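Local coordinates for conserved protein with 2 CBS domains (PDB 2RIH) that binds AMP through a pair of CBS domains and is probably an adenine-nucleotide sensor in the hyperthermophilic archaeon Pyrobaculum aerophilum, at residues R6-L18 with E112-F124. Residues are numbered along the deposited sequence; the frame is centred on the assembly and turned at random.
Sequences RTSELLKRPPVSL and ELVGVLSIRDLCF. With SO4 (sulfate ion), chain D.
Lys12 and Asp121 form the salt bridge of this contact, NZ reaching OD1 at 2.7 Å from above the carboxylate plane. A bend at the end of the lysine chain (chi4 68°) also lets NZ donate to Leu10 O, and a water links NZ to Asp121 O. The other carboxylate oxygen, OD2, takes the N-H of Ser118 at 2.7 Å, while Ser118 OG accepts from Arg120 N: a capping box at the start of helix 119-123. With an alanine here instead of Asp121, the Lys12 ammonium is likely to lose its counter-charge and the Ser118 N-H its acceptor. Apolar contacts run along strand 113-118 and onto helix 119-123. Leu10 CD1 meets Leu122 CD2 at 3.7 Å, and its CB rests on Leu117 CD1; Leu11 straddles the beta bulge at Val114 and Gly115, CD1 on Val114 CG1 (3.6 Å) and CD2 over Gly115 CA (4.0 Å). Residues 6-18 cross from the sheet of the second CBS domain to strand 16-19 of the first, joining the halves of a Bateman module. At the crossing, Pro15 CG packs on Leu113 CD2 at 3.6 Å. Ser118, Arg120 and Asp121 bind AMP; here a sulfate, probably from the crystallisation liquor, accepts from Ser118 OG and is also held by His103, Gly37 and, from the second subunit, Arg57.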
loop_
_atom_site.group_PDB
_atom_site.type_symbol
_atom_site.label_atom_id
_atom_site.label_comp_id
_atom_site.label_asym_id
_atom_site.label_seq_id
_atom_site.Cartn_x
_atom_site.Cartn_y
_atom_site.Cartn_z
ATOM N N ARG A 6 14.080 -13.598 10.710
ATOM C CA ARG A 6 14.300 -12.226 11.188
ATOM C C ARG A 6 13.953 -11.212 10.108
ATOM O O ARG A 6 14.042 -11.513 8.917
ATOM C CB ARG A 6 15.771 -12.024 11.566
ATOM C CG ARG A 6 16.075 -12.179 13.020
ATOM C CD ARG A 6 16.031 -13.601 13.481
ATOM N NE ARG A 6 16.082 -13.658 14.938
ATOM C CZ ARG A 6 15.956 -14.770 15.656
ATOM N NH1 ARG A 6 15.788 -15.948 15.062
ATOM N NH2 ARG A 6 16.008 -14.698 16.979
ATOM N N THR A 7 13.602 -9.998 10.529
ATOM C CA THR A 7 13.215 -8.926 9.601
ATOM C C THR A 7 14.314 -8.610 8.579
ATOM O O THR A 7 14.026 -8.385 7.407
ATOM C CB THR A 7 12.803 -7.621 10.354
ATOM O OG1 THR A 7 13.894 -7.148 11.150
ATOM C CG2 THR A 7 11.602 -7.863 11.247
ATOM N N SER A 8 15.566 -8.630 9.031
ATOM C CA SER A 8 16.732 -8.394 8.176
ATOM C C SER A 8 16.815 -9.343 6.974
ATOM O O SER A 8 17.313 -8.969 5.918
ATOM C CB SER A 8 18.014 -8.523 9.001
ATOM O OG SER A 8 18.151 -9.836 9.526
ATOM N N GLU A 9 16.319 -10.567 7.143
ATOM C CA GLU A 9 16.347 -11.581 6.095
ATOM C C GLU A 9 15.434 -11.265 4.906
ATOM O O GLU A 9 15.583 -11.858 3.835
ATOM C CB GLU A 9 15.957 -12.945 6.672
ATOM C CG GLU A 9 16.872 -13.443 7.771
ATOM C CD GLU A 9 16.451 -14.781 8.326
ATOM O OE1 GLU A 9 16.196 -15.707 7.522
ATOM O OE2 GLU A 9 16.385 -14.914 9.567
ATOM N N LEU A 10 14.481 -10.358 5.105
ATOM C CA LEU A 10 13.502 -10.012 4.073
ATOM C C LEU A 10 13.713 -8.622 3.474
ATOM O O LEU A 10 12.882 -8.152 2.707
ATOM C CB LEU A 10 12.087 -10.095 4.645
ATOM C CG LEU A 10 11.727 -11.390 5.378
ATOM C CD1 LEU A 10 10.286 -11.329 5.859
ATOM C CD2 LEU A 10 11.968 -12.638 4.500
ATOM N N LEU A 11 14.813 -7.962 3.823
ATOM C CA LEU A 11 15.098 -6.637 3.290
ATOM C C LEU A 11 15.635 -6.775 1.865
ATOM O O LEU A 11 16.505 -7.592 1.599
ATOM C CB LEU A 11 16.084 -5.893 4.191
ATOM C CG LEU A 11 15.555 -5.545 5.596
ATOM C CD1 LEU A 11 16.664 -4.965 6.460
ATOM C CD2 LEU A 11 14.382 -4.578 5.516
ATOM N N LYS A 12 15.117 -5.966 0.952
ATOM C CA LYS A 12 15.427 -6.136 -0.462
ATOM C C LYS A 12 16.436 -5.116 -1.007
ATOM O O LYS A 12 17.461 -5.512 -1.556
ATOM C CB LYS A 12 14.123 -6.209 -1.262
ATOM C CG LYS A 12 13.476 -7.591 -1.089
ATOM C CD LYS A 12 12.022 -7.669 -1.452
ATOM C CE LYS A 12 11.455 -9.059 -1.107
ATOM N NZ LYS A 12 11.376 -9.358 0.378
ATOM N N ARG A 13 16.159 -3.827 -0.830
ATOM C CA ARG A 13 17.026 -2.749 -1.312
ATOM C C ARG A 13 17.293 -1.732 -0.203
ATOM O O ARG A 13 16.630 -1.757 0.836
ATOM C CB ARG A 13 16.370 -2.043 -2.500
ATOM C CG ARG A 13 16.133 -2.926 -3.720
ATOM C CD ARG A 13 17.451 -3.373 -4.354
ATOM N NE ARG A 13 17.227 -4.197 -5.536
ATOM C CZ ARG A 13 16.948 -5.504 -5.521
ATOM N NH1 ARG A 13 16.762 -6.139 -6.665
ATOM N NH2 ARG A 13 16.862 -6.186 -4.384
ATOM N N PRO A 14 18.279 -0.833 -0.402
ATOM C CA PRO A 14 18.414 0.201 0.619
ATOM C C PRO A 14 17.130 1.028 0.744
ATOM O O PRO A 14 16.418 1.233 -0.248
ATOM C CB PRO A 14 19.590 1.053 0.120
ATOM C CG PRO A 14 20.344 0.154 -0.807
ATOM C CD PRO A 14 19.297 -0.696 -1.461
ATOM N N PRO A 15 16.820 1.485 1.963
ATOM C CA PRO A 15 15.593 2.233 2.151
ATOM C C PRO A 15 15.666 3.594 1.477
ATOM O O PRO A 15 16.758 4.131 1.269
ATOM C CB PRO A 15 15.505 2.385 3.672
ATOM C CG PRO A 15 16.888 2.312 4.133
ATOM C CD PRO A 15 17.578 1.352 3.215
ATOM N N VAL A 16 14.503 4.121 1.114
ATOM C CA VAL A 16 14.402 5.478 0.625
ATOM C C VAL A 16 14.442 6.409 1.836
ATOM O O VAL A 16 13.560 6.368 2.702
ATOM C CB VAL A 16 13.097 5.711 -0.167
ATOM C CG1 VAL A 16 12.915 7.186 -0.475
ATOM C CG2 VAL A 16 13.111 4.903 -1.441
ATOM N N SER A 17 15.491 7.215 1.925
ATOM C CA SER A 17 15.571 8.208 2.979
ATOM C C SER A 17 15.925 9.562 2.392
ATOM O O SER A 17 16.662 9.651 1.419
ATOM C CB SER A 17 16.577 7.804 4.062
ATOM O OG SER A 17 17.896 7.780 3.557
ATOM N N LEU A 18 15.365 10.604 2.993
ATOM C CA LEU A 18 15.625 11.972 2.603
ATOM C C LEU A 18 15.829 12.777 3.885
ATOM O O LEU A 18 15.328 12.391 4.942
ATOM C CB LEU A 18 14.454 12.543 1.796
ATOM C CG LEU A 18 14.130 11.922 0.430
ATOM C CD1 LEU A 18 13.194 10.707 0.563
ATOM C CD2 LEU A 18 13.511 12.961 -0.476
ATOM N N GLU A 112 20.011 2.969 14.238
ATOM C CA GLU A 112 20.303 3.396 12.875
ATOM C C GLU A 112 19.371 2.690 11.903
ATOM O O GLU A 112 18.976 1.544 12.127
ATOM C CB GLU A 112 21.762 3.102 12.526
ATOM C CG GLU A 112 22.751 3.812 13.443
ATOM C CD GLU A 112 24.166 3.276 13.341
ATOM O OE1 GLU A 112 24.358 2.127 12.887
ATOM O OE2 GLU A 112 25.089 4.012 13.732
ATOM N N LEU A 113 19.020 3.394 10.832
ATOM C CA LEU A 113 18.169 2.853 9.779
ATOM C C LEU A 113 18.867 1.720 9.032
ATOM O O LEU A 113 19.976 1.887 8.542
ATOM C CB LEU A 113 17.805 3.967 8.800
ATOM C CG LEU A 113 16.957 3.622 7.576
ATOM C CD1 LEU A 113 15.565 3.135 7.968
ATOM C CD2 LEU A 113 16.875 4.851 6.698
ATOM N N VAL A 114 18.206 0.568 8.967
ATOM C CA VAL A 114 18.692 -0.584 8.226
ATOM C C VAL A 114 17.874 -0.744 6.941
ATOM O O VAL A 114 18.407 -0.978 5.859
ATOM C CB VAL A 114 18.554 -1.870 9.077
ATOM C CG1 VAL A 114 19.138 -3.073 8.331
ATOM C CG2 VAL A 114 19.243 -1.690 10.424
ATOM N N GLY A 115 16.563 -0.626 7.072
ATOM C CA GLY A 115 15.690 -0.773 5.938
ATOM C C GLY A 115 14.263 -0.465 6.296
ATOM O O GLY A 115 13.966 0.046 7.397
ATOM N N VAL A 116 13.395 -0.765 5.337
ATOM C CA VAL A 116 11.963 -0.650 5.489
ATOM C C VAL A 116 11.352 -1.972 5.023
ATOM O O VAL A 116 11.638 -2.459 3.923
ATOM C CB VAL A 116 11.398 0.525 4.657
ATOM C CG1 VAL A 116 9.848 0.508 4.662
ATOM C CG2 VAL A 116 11.943 1.852 5.176
ATOM N N LEU A 117 10.528 -2.548 5.882
ATOM C CA LEU A 117 9.844 -3.793 5.604
ATOM C C LEU A 117 8.396 -3.474 5.232
ATOM O O LEU A 117 7.736 -2.675 5.895
ATOM C CB LEU A 117 9.900 -4.682 6.848
ATOM C CG LEU A 117 9.485 -6.145 6.734
ATOM C CD1 LEU A 117 10.539 -6.947 5.965
ATOM C CD2 LEU A 117 9.264 -6.740 8.128
ATOM N N SER A 118 7.922 -4.098 4.160
ATOM C CA SER A 118 6.574 -3.924 3.686
ATOM C C SER A 118 5.715 -5.144 4.012
ATOM O O SER A 118 6.223 -6.234 4.248
ATOM C CB SER A 118 6.593 -3.733 2.171
ATOM O OG SER A 118 5.290 -3.780 1.659
ATOM N N ILE A 119 4.402 -4.938 3.991
ATOM C CA ILE A 119 3.440 -6.021 4.086
ATOM C C ILE A 119 3.607 -7.020 2.906
ATOM O O ILE A 119 3.358 -8.220 3.050
ATOM C CB ILE A 119 2.004 -5.447 4.168
ATOM C CG1 ILE A 119 1.023 -6.508 4.658
ATOM C CG2 ILE A 119 1.557 -4.856 2.817
ATOM C CD1 ILE A 119 -0.277 -5.909 5.156
ATOM N N ARG A 120 4.065 -6.527 1.759
ATOM C CA ARG A 120 4.432 -7.391 0.615
ATOM C C ARG A 120 5.494 -8.417 0.961
ATOM O O ARG A 120 5.459 -9.548 0.459
ATOM C CB ARG A 120 5.034 -6.565 -0.509
ATOM C CG ARG A 120 4.099 -6.020 -1.515
ATOM C CD ARG A 120 4.869 -5.015 -2.366
ATOM N NE ARG A 120 4.408 -5.042 -3.732
ATOM C CZ ARG A 120 3.811 -4.058 -4.383
ATOM N NH1 ARG A 120 3.590 -2.865 -3.844
ATOM N NH2 ARG A 120 3.452 -4.297 -5.623
ATOM N N ASP A 121 6.465 -8.000 1.770
ATOM C CA ASP A 121 7.595 -8.854 2.148
ATOM C C ASP A 121 7.182 -10.002 3.065
ATOM O O ASP A 121 7.804 -11.074 3.061
ATOM C CB ASP A 121 8.677 -8.026 2.844
ATOM C CG ASP A 121 9.238 -6.924 1.960
ATOM O OD1 ASP A 121 9.696 -7.232 0.832
ATOM O OD2 ASP A 121 9.249 -5.746 2.406
ATOM N N LEU A 122 6.132 -9.775 3.849
ATOM C CA LEU A 122 5.708 -10.725 4.868
ATOM C C LEU A 122 4.608 -11.675 4.421
ATOM O O LEU A 122 4.485 -12.781 4.952
ATOM C CB LEU A 122 5.180 -9.961 6.084
ATOM C CG LEU A 122 6.142 -9.073 6.857
ATOM C CD1 LEU A 122 5.391 -8.331 7.943
ATOM C CD2 LEU A 122 7.277 -9.901 7.440
ATOM N N CYS A 123 3.796 -11.241 3.464
ATOM C CA CYS A 123 2.498 -11.870 3.260
ATOM C C CYS A 123 2.348 -12.753 2.026
ATOM O O CYS A 123 1.267 -13.292 1.796
ATOM C CB CYS A 123 1.432 -10.783 3.273
ATOM S SG CYS A 123 1.424 -9.909 4.833
ATOM N N PHE A 124 3.423 -12.922 1.258
ATOM C CA PHE A 124 3.375 -13.756 0.051
ATOM C C PHE A 124 3.925 -15.185 0.240
ATOM O O PHE A 124 3.260 -16.163 -0.121
ATOM C CB PHE A 124 4.099 -13.058 -1.107
ATOM C CG PHE A 124 3.374 -11.846 -1.668
ATOM C CD1 PHE A 124 1.999 -11.671 -1.516
ATOM C CD2 PHE A 124 4.077 -10.907 -2.414
ATOM C CE1 PHE A 124 1.353 -10.558 -2.057
ATOM C CE2 PHE A 124 3.436 -9.797 -2.972
ATOM C CZ PHE A 124 2.071 -9.623 -2.785
HETATM S S SO4 D . 5.827 -1.506 -1.127
HETATM O O1 SO4 D . 4.706 -2.148 -0.465
HETATM O O2 SO4 D . 6.976 -2.402 -1.111
HETATM O O3 SO4 D . 5.494 -1.234 -2.510
HETATM O O4 SO4 D . 6.157 -0.267 -0.454
HETATM O O HOH W 1 11.998 -5.356 2.136
HETATM O O HOH W 2 10.079 -11.602 1.358
HETATM O O HOH W 3 13.614 -3.582 1.578
HETATM O O HOH W 4 14.549 -1.221 2.681
HETATM O O HOH W 5 17.861 -2.454 3.501
#